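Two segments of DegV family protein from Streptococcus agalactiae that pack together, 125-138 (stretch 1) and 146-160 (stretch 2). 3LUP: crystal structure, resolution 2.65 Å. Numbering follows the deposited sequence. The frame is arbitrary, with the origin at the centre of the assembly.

Stretch 1 (125-138) APQGNLVRNALMCS
Stretch 2 146-160: VIVNKIQSQIEKIEG

Stretch 1 is helical throughout, and its helix begins earlier in the chain. Stretch 2 is already helical at Val-146, passes through a loop or turn, and joins a strand at Glu-159 that continues beyond Gly-160. The two helices run roughly antiparallel, with 147° between their N-to-C directions and axes 9.9 Å apart at closest approach. The register sets CA of Pro-126 6.8 Å from CA of Ile-158, CA of Leu-130 6.8 Å from CA of Ile-151, and CA of Cys-137 6.2 Å from CA of Ile-147. Together the stretches bury 559 Å², mostly between apolar side chains.

Pro-126 points toward stretch 2. Its CB lies 3.5 Å from CG2 of Ile-158, a residue beyond the helix with phi/psi -57/143 and an m,t rotamer. The apolar ring suits this buried contact.

Leu-130 has the most surface covered by the other stretch, 87 Å². Its CA-to-CB bond points sideways, but the m,t rotamer brings the end of the side chain nearer. CD1 of Leu-130 packs 3.7 Å from CG1 of Ile-155, which has chi1 m and chi2 at 149°. CD2 of Leu-130 lies 3.7 Å from CD1 of Ile-158, 4.0 Å from CD1 of Ile-151 and 3.4 Å from OE1 of Gln-154. A branched apolar side chain suits this pocket of isoleucines.

Asn-133 supplies the one hydrogen bond between the stretches. With chi1 at -69° and chi2 at 2°, its ND2 donates to OE1 of Gln-154 at 2.6 Å, with a nearly straight N-H...O angle of 174°. Gln-154 points toward stretch 1 in an m,t conformation, with chi3 at 16°. On the other side of the amide, OD1 of Asn-133 accepts from NE of Arg-132 at 3.0 Å. This pairing gives the buried amide groups polar partners beside the apolar contact.

Ala-134 has a small side chain pointing sideways. Its CB lies 4.0 Å from CD1 of Ile-151 and 4.2 Å from CG2 of Ile-147. Ile-151 adopts m,m, and its CD1 also comes 3.4 Å from the backbone O of Leu-130. That oxygen already accepts the helical hydrogen bond from N of Ala-134, at 2.9 Å.

Cys-137 points toward stretch 2 with chi1 at -75°. Its CB packs 3.7 Å from CG1 of Ile-147, while SG of Cys-137 lies 3.8 Å from CD of Lys-150. The lysine, in a t,t,t,p rotamer, contributes its aliphatic chain to this contact.

Ser-138 closes the walk. Ile-147, in an m,t rotamer, places CD1 3.5 Å from N of Ser-138 and 4.1 Å from its CB. The small serine is partly exposed.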

# COMPACT_ATOMS: atom_id res chain seq x y z
N ALA A 125 0.85 -4.35 -1.11
CA ALA A 125 1.42 -5.24 -2.12
C ALA A 125 1.38 -4.74 -3.57
O ALA A 125 2.34 -4.96 -4.33
CB ALA A 125 0.81 -6.62 -2.01
N PRO A 126 0.26 -4.10 -3.99
CA PRO A 126 0.26 -3.46 -5.30
C PRO A 126 1.38 -2.43 -5.47
O PRO A 126 1.98 -2.36 -6.54
CB PRO A 126 -1.12 -2.78 -5.35
CG PRO A 126 -1.98 -3.73 -4.63
CD PRO A 126 -1.12 -4.17 -3.45
N GLN A 127 1.64 -1.66 -4.42
CA GLN A 127 2.72 -0.69 -4.42
C GLN A 127 4.05 -1.40 -4.69
O GLN A 127 4.82 -0.98 -5.56
CB GLN A 127 2.78 0.03 -3.07
CG GLN A 127 3.27 1.50 -3.13
CD GLN A 127 3.58 2.06 -1.75
OE1 GLN A 127 2.89 1.78 -0.78
NE2 GLN A 127 4.63 2.85 -1.66
N GLY A 128 4.29 -2.51 -3.99
CA GLY A 128 5.55 -3.23 -4.06
C GLY A 128 5.70 -3.85 -5.42
O GLY A 128 6.79 -3.84 -6.00
N ASN A 129 4.60 -4.37 -5.93
CA ASN A 129 4.54 -4.88 -7.30
C ASN A 129 4.90 -3.82 -8.34
O ASN A 129 5.57 -4.13 -9.31
CB ASN A 129 3.15 -5.44 -7.60
CG ASN A 129 2.87 -6.77 -6.89
OD1 ASN A 129 1.73 -7.23 -6.88
ND2 ASN A 129 3.91 -7.40 -6.33
N LEU A 130 4.47 -2.57 -8.13
CA LEU A 130 4.85 -1.48 -9.03
C LEU A 130 6.35 -1.28 -9.10
O LEU A 130 6.92 -1.08 -10.16
CB LEU A 130 4.17 -0.17 -8.65
CG LEU A 130 2.68 -0.08 -8.99
CD1 LEU A 130 2.08 1.19 -8.39
CD2 LEU A 130 2.41 -0.18 -10.49
N VAL A 131 6.99 -1.32 -7.93
CA VAL A 131 8.43 -1.20 -7.84
C VAL A 131 9.08 -2.31 -8.66
O VAL A 131 9.83 -2.04 -9.59
CB VAL A 131 8.88 -1.27 -6.36
CG1 VAL A 131 10.40 -1.34 -6.24
CG2 VAL A 131 8.31 -0.08 -5.57
N ARG A 132 8.75 -3.55 -8.32
CA ARG A 132 9.18 -4.72 -9.07
C ARG A 132 8.93 -4.58 -10.59
O ARG A 132 9.83 -4.87 -11.38
CB ARG A 132 8.47 -5.95 -8.51
CG ARG A 132 9.02 -7.28 -8.96
CD ARG A 132 8.40 -7.75 -10.26
NE ARG A 132 6.94 -7.65 -10.23
CZ ARG A 132 6.14 -8.56 -9.69
NH1 ARG A 132 4.82 -8.37 -9.72
NH2 ARG A 132 6.64 -9.64 -9.10
N ASN A 133 7.73 -4.17 -10.99
CA ASN A 133 7.40 -3.99 -12.40
C ASN A 133 8.34 -3.01 -13.09
O ASN A 133 8.88 -3.29 -14.16
CB ASN A 133 5.95 -3.55 -12.60
CG ASN A 133 4.96 -4.64 -12.25
OD1 ASN A 133 5.36 -5.72 -11.83
ND2 ASN A 133 3.67 -4.35 -12.40
N ALA A 134 8.54 -1.86 -12.45
CA ALA A 134 9.38 -0.82 -13.02
C ALA A 134 10.80 -1.35 -13.19
O ALA A 134 11.49 -0.99 -14.15
CB ALA A 134 9.38 0.41 -12.14
N LEU A 135 11.22 -2.22 -12.28
CA LEU A 135 12.53 -2.86 -12.36
C LEU A 135 12.72 -3.74 -13.59
O LEU A 135 13.72 -3.60 -14.29
CB LEU A 135 12.83 -3.65 -11.09
CG LEU A 135 13.83 -3.00 -10.14
CD1 LEU A 135 13.30 -1.71 -9.55
CD2 LEU A 135 14.17 -3.98 -9.04
N MSE A 136 11.76 -4.63 -13.84
CA MSE A 136 11.82 -5.50 -15.01
C MSE A 136 11.74 -4.69 -16.33
O MSE A 136 12.33 -5.08 -17.33
CB MSE A 136 10.72 -6.57 -15.00
CG MSE A 136 10.47 -7.32 -13.68
SE MSE A 136 8.76 -8.35 -13.82
CE MSE A 136 9.34 -9.73 -15.09
N CYS A 137 11.00 -3.58 -16.30
CA CYS A 137 10.91 -2.64 -17.44
C CYS A 137 12.27 -2.01 -17.75
O CYS A 137 12.65 -1.88 -18.92
CB CYS A 137 9.93 -1.52 -17.12
SG CYS A 137 8.20 -1.98 -17.20
N SER A 138 12.96 -1.60 -16.69
CA SER A 138 14.30 -1.05 -16.77
C SER A 138 15.22 -2.13 -17.33
O SER A 138 15.97 -1.88 -18.28
CB SER A 138 14.75 -0.60 -15.37
OG SER A 138 16.14 -0.37 -15.28
N VAL A 146 8.63 5.92 -21.09
CA VAL A 146 7.86 4.73 -21.38
C VAL A 146 7.59 3.91 -20.10
O VAL A 146 6.48 3.43 -19.88
CB VAL A 146 8.55 3.87 -22.47
CG1 VAL A 146 7.69 2.67 -22.87
CG2 VAL A 146 8.84 4.72 -23.70
N ILE A 147 8.61 3.75 -19.26
CA ILE A 147 8.42 3.04 -18.00
C ILE A 147 7.36 3.77 -17.20
O ILE A 147 6.34 3.17 -16.86
CB ILE A 147 9.74 2.90 -17.22
CG1 ILE A 147 10.71 2.02 -18.02
CG2 ILE A 147 9.48 2.34 -15.83
CD1 ILE A 147 12.03 1.73 -17.35
N VAL A 148 7.58 5.06 -16.95
CA VAL A 148 6.64 5.96 -16.25
C VAL A 148 5.21 5.83 -16.79
O VAL A 148 4.21 5.87 -16.05
CB VAL A 148 7.07 7.44 -16.39
CG1 VAL A 148 6.04 8.38 -15.80
CG2 VAL A 148 8.40 7.67 -15.73
N ASN A 149 5.15 5.71 -18.11
CA ASN A 149 3.92 5.53 -18.83
C ASN A 149 3.25 4.21 -18.45
O ASN A 149 2.08 4.20 -18.03
CB ASN A 149 4.25 5.53 -20.29
CG ASN A 149 3.42 6.48 -21.05
OD1 ASN A 149 2.31 6.14 -21.47
ND2 ASN A 149 3.95 7.69 -21.26
N LYS A 150 3.99 3.12 -18.59
CA LYS A 150 3.51 1.78 -18.28
C LYS A 150 3.07 1.70 -16.82
O LYS A 150 2.07 1.07 -16.51
CB LYS A 150 4.60 0.74 -18.57
CG LYS A 150 4.12 -0.70 -18.56
CD LYS A 150 5.10 -1.61 -19.32
CE LYS A 150 4.89 -3.10 -19.06
NZ LYS A 150 3.88 -3.72 -19.95
N ILE A 151 3.82 2.36 -15.94
CA ILE A 151 3.47 2.32 -14.54
C ILE A 151 2.20 3.12 -14.23
O ILE A 151 1.35 2.65 -13.48
CB ILE A 151 4.64 2.74 -13.64
CG1 ILE A 151 5.77 1.69 -13.70
CG2 ILE A 151 4.17 2.94 -12.21
CD1 ILE A 151 5.50 0.41 -12.91
N GLN A 152 2.04 4.30 -14.83
CA GLN A 152 0.81 5.10 -14.67
C GLN A 152 -0.46 4.38 -15.11
O GLN A 152 -1.49 4.43 -14.40
CB GLN A 152 0.92 6.45 -15.36
CG GLN A 152 1.22 7.59 -14.39
CD GLN A 152 2.00 8.74 -15.01
OE1 GLN A 152 2.15 8.83 -16.25
NE2 GLN A 152 2.52 9.64 -14.16
N SER A 153 -0.40 3.72 -16.27
CA SER A 153 -1.52 2.91 -16.74
C SER A 153 -1.73 1.68 -15.84
O SER A 153 -2.86 1.22 -15.70
CB SER A 153 -1.35 2.51 -18.21
OG SER A 153 -0.37 1.50 -18.38
N GLN A 154 -0.66 1.17 -15.25
CA GLN A 154 -0.76 0.08 -14.27
C GLN A 154 -1.40 0.56 -12.98
O GLN A 154 -2.21 -0.15 -12.39
CB GLN A 154 0.61 -0.52 -13.96
CG GLN A 154 1.01 -1.63 -14.89
CD GLN A 154 2.32 -2.24 -14.48
OE1 GLN A 154 2.79 -2.06 -13.35
NE2 GLN A 154 2.94 -2.98 -15.40
N ILE A 155 -1.02 1.75 -12.56
CA ILE A 155 -1.66 2.40 -11.42
C ILE A 155 -3.17 2.49 -11.63
O ILE A 155 -3.91 2.43 -10.67
CB ILE A 155 -1.04 3.80 -11.17
CG1 ILE A 155 0.31 3.63 -10.47
CG2 ILE A 155 -1.99 4.72 -10.39
CD1 ILE A 155 1.31 4.70 -10.79
N GLU A 156 -3.62 2.59 -12.88
CA GLU A 156 -5.05 2.65 -13.21
C GLU A 156 -5.82 1.33 -13.08
O GLU A 156 -7.04 1.34 -12.94
CB GLU A 156 -5.24 3.19 -14.63
CG GLU A 156 -4.64 4.57 -14.85
CD GLU A 156 -5.20 5.61 -13.90
OE1 GLU A 156 -6.28 6.16 -14.19
OE2 GLU A 156 -4.55 5.89 -12.87
N LYS A 157 -5.13 0.20 -13.16
CA LYS A 157 -5.82 -1.08 -13.13
C LYS A 157 -5.76 -1.71 -11.75
O LYS A 157 -6.56 -2.57 -11.44
CB LYS A 157 -5.29 -2.05 -14.19
CG LYS A 157 -5.17 -1.49 -15.61
CD LYS A 157 -6.48 -0.96 -16.21
CE LYS A 157 -7.32 -2.07 -16.80
NZ LYS A 157 -8.59 -1.54 -17.41
N ILE A 158 -4.82 -1.25 -10.93
CA ILE A 158 -4.69 -1.70 -9.54
C ILE A 158 -6.00 -1.45 -8.78
O ILE A 158 -6.69 -0.45 -9.01
CB ILE A 158 -3.50 -1.01 -8.84
CG1 ILE A 158 -2.18 -1.63 -9.31
CG2 ILE A 158 -3.57 -1.16 -7.32
CD1 ILE A 158 -1.02 -0.70 -9.20
N GLU A 159 -6.34 -2.36 -7.88
CA GLU A 159 -7.54 -2.26 -7.07
C GLU A 159 -7.17 -2.72 -5.68
O GLU A 159 -6.33 -3.61 -5.53
CB GLU A 159 -8.63 -3.19 -7.61
CG GLU A 159 -9.10 -2.91 -9.05
CD GLU A 159 -9.87 -1.58 -9.22
OE1 GLU A 159 -10.54 -1.11 -8.26
OE2 GLU A 159 -9.80 -1.01 -10.34
N GLY A 160 -7.82 -2.15 -4.67
CA GLY A 160 -7.59 -2.54 -3.29
C GLY A 160 -8.90 -2.51 -2.53
O GLY A 160 -9.48 -1.45 -2.34